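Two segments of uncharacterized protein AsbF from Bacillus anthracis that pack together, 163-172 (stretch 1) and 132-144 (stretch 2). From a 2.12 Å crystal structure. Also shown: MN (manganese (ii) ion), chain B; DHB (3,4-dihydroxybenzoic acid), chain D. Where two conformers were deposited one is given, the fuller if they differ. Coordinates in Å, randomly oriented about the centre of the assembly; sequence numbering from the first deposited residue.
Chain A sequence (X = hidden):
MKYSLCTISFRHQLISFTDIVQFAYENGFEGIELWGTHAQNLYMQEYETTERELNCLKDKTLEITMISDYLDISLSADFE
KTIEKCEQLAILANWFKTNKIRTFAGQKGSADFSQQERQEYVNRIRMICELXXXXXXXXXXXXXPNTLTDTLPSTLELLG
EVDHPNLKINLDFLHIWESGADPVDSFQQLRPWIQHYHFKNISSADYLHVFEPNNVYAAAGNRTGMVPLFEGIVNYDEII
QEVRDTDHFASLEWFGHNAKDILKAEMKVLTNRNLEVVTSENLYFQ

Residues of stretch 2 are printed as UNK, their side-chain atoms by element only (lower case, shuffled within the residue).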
# COMPACT_ATOMS: atom_id res chain seq x y z
N ASP A 163 -20.05 -20.42 16.89
CA ASP A 163 -20.68 -20.49 18.20
C ASP A 163 -19.65 -20.28 19.31
O ASP A 163 -19.49 -21.11 20.20
CB ASP A 163 -21.42 -21.84 18.34
CG ASP A 163 -22.38 -21.87 19.51
OD1 ASP A 163 -22.70 -20.79 20.06
OD2 ASP A 163 -22.79 -22.97 19.90
N HIS A 164 -18.91 -19.18 19.25
CA HIS A 164 -17.92 -18.86 20.28
C HIS A 164 -18.20 -17.43 20.78
O HIS A 164 -18.47 -16.58 19.96
CB HIS A 164 -16.49 -18.94 19.71
CG HIS A 164 -15.44 -18.89 20.77
ND1 HIS A 164 -15.07 -17.71 21.40
CD2 HIS A 164 -14.68 -19.87 21.33
CE1 HIS A 164 -14.12 -17.97 22.29
NE2 HIS A 164 -13.87 -19.27 22.27
N PRO A 165 -18.13 -17.19 22.12
CA PRO A 165 -18.43 -15.87 22.69
C PRO A 165 -17.48 -14.73 22.28
O PRO A 165 -17.85 -13.57 22.43
CB PRO A 165 -18.38 -16.10 24.21
CG PRO A 165 -17.64 -17.37 24.40
CD PRO A 165 -17.98 -18.21 23.19
N ASN A 166 -16.31 -15.04 21.73
CA ASN A 166 -15.40 -13.94 21.35
C ASN A 166 -15.42 -13.58 19.87
O ASN A 166 -14.63 -12.75 19.42
CB ASN A 166 -13.97 -14.20 21.82
CG ASN A 166 -13.86 -14.26 23.31
OD1 ASN A 166 -14.37 -15.19 23.93
ND2 ASN A 166 -13.22 -13.26 23.91
N LEU A 167 -16.29 -14.24 19.10
CA LEU A 167 -16.42 -13.90 17.67
C LEU A 167 -17.45 -12.79 17.56
O LEU A 167 -18.61 -12.94 18.01
CB LEU A 167 -16.91 -15.11 16.87
CG LEU A 167 -16.95 -14.80 15.37
CD1 LEU A 167 -15.51 -14.51 14.90
CD2 LEU A 167 -17.55 -16.02 14.67
N LYS A 168 -17.04 -11.69 16.95
CA LYS A 168 -17.92 -10.53 16.85
C LYS A 168 -17.88 -10.04 15.41
O LYS A 168 -17.25 -10.70 14.59
CB LYS A 168 -17.46 -9.45 17.82
CG LYS A 168 -17.49 -9.92 19.29
CD LYS A 168 -18.95 -10.11 19.80
CE LYS A 168 -18.94 -10.58 21.24
NZ LYS A 168 -20.31 -10.68 21.75
N ILE A 169 -18.57 -8.94 15.11
CA ILE A 169 -18.69 -8.40 13.75
C ILE A 169 -18.24 -6.92 13.69
O ILE A 169 -18.64 -6.09 14.54
CB ILE A 169 -20.17 -8.48 13.24
CG1 ILE A 169 -20.66 -9.96 13.12
CG2 ILE A 169 -20.38 -7.73 11.87
CD1 ILE A 169 -19.96 -10.79 12.02
N ASN A 170 -17.48 -6.60 12.64
CA ASN A 170 -17.27 -5.23 12.21
C ASN A 170 -18.23 -5.00 11.03
O ASN A 170 -18.02 -5.54 9.92
CB ASN A 170 -15.83 -4.99 11.73
CG ASN A 170 -15.61 -3.53 11.32
OD1 ASN A 170 -16.27 -2.64 11.84
ND2 ASN A 170 -14.76 -3.31 10.34
N LEU A 171 -19.27 -4.19 11.26
CA LEU A 171 -20.35 -4.04 10.26
C LEU A 171 -19.97 -2.93 9.27
O LEU A 171 -19.93 -1.75 9.63
CB LEU A 171 -21.69 -3.74 10.94
CG LEU A 171 -22.90 -3.65 10.00
CD1 LEU A 171 -22.96 -4.78 9.03
CD2 LEU A 171 -24.16 -3.66 10.85
N ASP A 172 -19.69 -3.31 8.02
CA ASP A 172 -19.28 -2.34 6.98
C ASP A 172 -20.53 -2.16 6.10
O ASP A 172 -20.86 -3.01 5.27
CB ASP A 172 -18.07 -2.91 6.23
CG ASP A 172 -17.48 -1.95 5.20
OD1 ASP A 172 -18.22 -1.23 4.50
OD2 ASP A 172 -16.24 -1.94 5.08
N UNK A 132 -7.49 -15.73 21.24
CA UNK A 132 -7.74 -14.36 21.68
C UNK A 132 -8.58 -14.28 22.96
O UNK A 132 -8.39 -13.35 23.76
c UNK A 132 -6.27 -12.24 19.85
c UNK A 132 -8.34 -13.50 20.56
c UNK A 132 -6.44 -13.28 17.23
c UNK A 132 -5.33 -11.87 18.88
c UNK A 132 -7.39 -13.63 18.23
c UNK A 132 -7.33 -13.09 19.52
c UNK A 132 -5.42 -12.40 17.55
N UNK A 133 -9.48 -15.24 23.19
CA UNK A 133 -10.26 -15.25 24.44
C UNK A 133 -9.35 -15.34 25.70
O UNK A 133 -9.73 -14.87 26.76
c UNK A 133 -11.32 -16.40 24.46
N UNK A 134 -8.17 -15.95 25.57
CA UNK A 134 -7.24 -16.02 26.70
C UNK A 134 -6.82 -14.61 27.10
O UNK A 134 -6.65 -14.31 28.28
o UNK A 134 -4.33 -18.64 24.91
n UNK A 134 -4.91 -20.22 26.37
c UNK A 134 -5.10 -19.08 25.76
c UNK A 134 -6.33 -18.31 26.15
c UNK A 134 -6.02 -16.85 26.34
N UNK A 135 -6.67 -13.75 26.09
CA UNK A 135 -6.23 -12.37 26.31
C UNK A 135 -7.39 -11.42 26.53
O UNK A 135 -7.19 -10.21 26.50
c UNK A 135 -4.27 -12.71 24.75
c UNK A 135 -4.10 -13.73 23.87
c UNK A 135 -2.20 -13.47 24.94
c UNK A 135 -5.45 -11.88 25.08
n UNK A 135 -2.81 -14.17 24.00
n UNK A 135 -3.06 -12.58 25.41
N UNK A 136 -8.59 -11.97 26.72
CA UNK A 136 -9.84 -11.20 26.76
C UNK A 136 -9.97 -10.24 25.58
O UNK A 136 -10.21 -9.05 25.77
c UNK A 136 -10.00 -11.41 29.25
c UNK A 136 -9.98 -10.47 28.08
o UNK A 136 -9.13 -11.37 30.09
n UNK A 136 -10.98 -12.29 29.27
N UNK A 137 -9.80 -10.77 24.38
CA UNK A 137 -9.87 -9.96 23.18
C UNK A 137 -10.87 -10.58 22.21
O UNK A 137 -11.06 -11.79 22.21
c UNK A 137 -4.54 -8.59 24.03
c UNK A 137 -7.46 -9.11 23.35
c UNK A 137 -8.49 -9.90 22.53
se UNK A 137 -5.69 -9.36 22.60
N UNK A 138 -11.50 -9.74 21.40
CA UNK A 138 -12.53 -10.16 20.47
C UNK A 138 -12.00 -10.16 19.06
O UNK A 138 -11.24 -9.24 18.66
c UNK A 138 -14.41 -9.30 21.91
c UNK A 138 -15.33 -10.31 22.23
c UNK A 138 -14.05 -8.39 22.90
c UNK A 138 -15.91 -10.40 23.50
o UNK A 138 -16.13 -9.54 25.71
c UNK A 138 -14.63 -8.45 24.20
c UNK A 138 -13.76 -9.25 20.55
c UNK A 138 -15.57 -9.46 24.46
N UNK A 139 -12.44 -11.18 18.30
CA UNK A 139 -12.16 -11.28 16.88
C UNK A 139 -13.37 -10.76 16.12
O UNK A 139 -14.46 -11.34 16.17
c UNK A 139 -10.70 -13.28 17.25
c UNK A 139 -11.88 -12.77 16.48
c UNK A 139 -11.66 -12.91 14.96
N UNK A 140 -13.19 -9.66 15.38
CA UNK A 140 -14.28 -9.11 14.58
C UNK A 140 -14.11 -9.46 13.12
O UNK A 140 -13.11 -9.06 12.49
c UNK A 140 -15.01 -7.03 15.96
c UNK A 140 -15.19 -5.54 15.84
c UNK A 140 -14.31 -7.58 14.71
c UNK A 140 -14.20 -7.40 17.26
N UNK A 141 -15.08 -10.18 12.57
CA UNK A 141 -15.08 -10.43 11.14
C UNK A 141 -15.74 -9.25 10.48
O UNK A 141 -16.80 -8.78 10.92
c UNK A 141 -15.86 -11.72 10.79
c UNK A 141 -15.38 -13.00 11.49
c UNK A 141 -16.30 -14.19 11.09
c UNK A 141 -13.91 -13.31 11.20
N UNK A 142 -15.12 -8.77 9.42
CA UNK A 142 -15.67 -7.65 8.67
C UNK A 142 -16.63 -8.18 7.57
O UNK A 142 -16.32 -9.17 6.92
o UNK A 142 -13.91 -3.87 6.19
c UNK A 142 -14.52 -6.81 8.08
c UNK A 142 -13.91 -4.55 7.23
c UNK A 142 -15.00 -5.57 7.35
o UNK A 142 -13.08 -4.40 8.15
N UNK A 143 -17.80 -7.58 7.40
CA UNK A 143 -18.71 -7.95 6.33
C UNK A 143 -18.12 -7.43 4.98
O UNK A 143 -17.95 -6.21 4.79
o UNK A 143 -19.99 -5.99 6.82
c UNK A 143 -20.11 -7.38 6.57
c UNK A 143 -20.81 -8.04 7.84
N UNK A 144 -17.81 -8.36 4.08
CA UNK A 144 -17.07 -8.10 2.85
C UNK A 144 -17.45 -9.02 1.70
O UNK A 144 -17.65 -10.22 1.93
c UNK A 144 -13.21 -5.82 2.09
n UNK A 144 -13.92 -5.10 2.96
c UNK A 144 -14.91 -5.89 3.47
n UNK A 144 -13.73 -7.03 2.02
c UNK A 144 -14.77 -7.12 2.92
c UNK A 144 -15.58 -8.35 3.10
MN MN B . -14.17 -1.89 5.61
C1 DHB D . -10.10 -3.17 3.27
C2 DHB D . -11.33 -2.86 3.86
C3 DHB D . -12.44 -2.57 3.06
O3 DHB D . -13.68 -2.27 3.57
C4 DHB D . -12.29 -2.63 1.61
O4 DHB D . -13.39 -2.35 0.87
C5 DHB D . -11.07 -2.96 1.03
C6 DHB D . -9.98 -3.23 1.88
C DHB D . -8.91 -3.45 4.17
O1 DHB D . -7.80 -3.77 3.74
O2 DHB D . -9.04 -3.34 5.49
O HOH W 1 -13.12 -12.72 26.95

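Position 132 carries one carbon and then a six-membered carbon ring. It is F132, whose ring leads away from stretch 1 into a buried setting that suits an apolar aromatic. Position 133 has a single side-chain carbon, CB, directed toward stretch 1. It lies 3.3 Å from OD1 of N166 and 3.9 Å from CE1 of H164, at the edge of the imidazole ring. This is A133, small enough to let both side chains come close.

At 134 three carbons run to an end bearing one oxygen and one nitrogen: Q134, pointing away and exposed, as an amide can afford to be. Position 135, one carbon and a five-membered ring with two nitrogens, is H135, a polar ring that can face solvent. Position 136 has two carbons, the second bearing oxygen and nitrogen, and is N136. Its phi/psi of 48/53 is a left-handed conformation that asparagine tolerates well, and its ND2 and ND2 of N166 both donate to water 1, at 3.2 and 3.1 Å. The unbranched chain at 137, two carbons, selenium and a carbon, is selenomethionine, M137. It turns away into buried space, while its backbone O accepts a hydrogen bond from N166 ND2 (3.1 Å).

Position 138 shows one carbon and a six-membered ring bearing an oxygen. This is Y138. ND2 of N166 lies over one face of the ring, and CG of K168 comes within 3.7 Å of CD1 of Y138, an apolar contact between the ring and the aliphatic part of the lysine. Position 139 has three carbons, two on the first: V139, a beta-branched residue at home in a strand, with CG1 4.2 Å from CD1 of L167. Four carbons forked at the second mark 140 as L140, apolar in a buried strand position, whose CD1 is 3.9 Å from CB of K168. Position 141 has the same pattern, but lies on the other face; it is L141, its CG 3.7 Å from CD1 of L167 in a buried apolar cluster.

At 142 three carbons end in two oxygens, one of them 2.1 Å from MN. This is E142: OE2 binds the metal, and OE1 accepts a weak hydrogen bond from ND2 of N170 (3.0 Å). Position 143, one carbon carrying an oxygen and a carbon, is T143, which suits both neighbours: its hydroxyl OG1 accepts from backbone N of D172 (3.0 Å), and its methyl CG2 lies 4.1 Å from CG2 of I169. Position 144 has a five-membered ring with two nitrogens: H144, whose imidazole brings polar NE2 to 2.9 Å from O3 of DHB.

The contact is a parallel strand pairing. V139 N donates to N166 O (2.9 Å), K168 N to V139 O (2.7 Å), L141 N to K168 O (3.0 Å), N170 N to L141 O (2.9 Å) and T143 N to N170 O (3.2 Å). L167, I169, V139 and L141 share one apolar face; K168, N170, L140 and E142 share the other. D172 OD2 and E142 OE2 sit 3.2 Å apart, a proximity made tolerable by the manganese both bind.

Stretch 2 132-144: FAQHNMYVLLETH
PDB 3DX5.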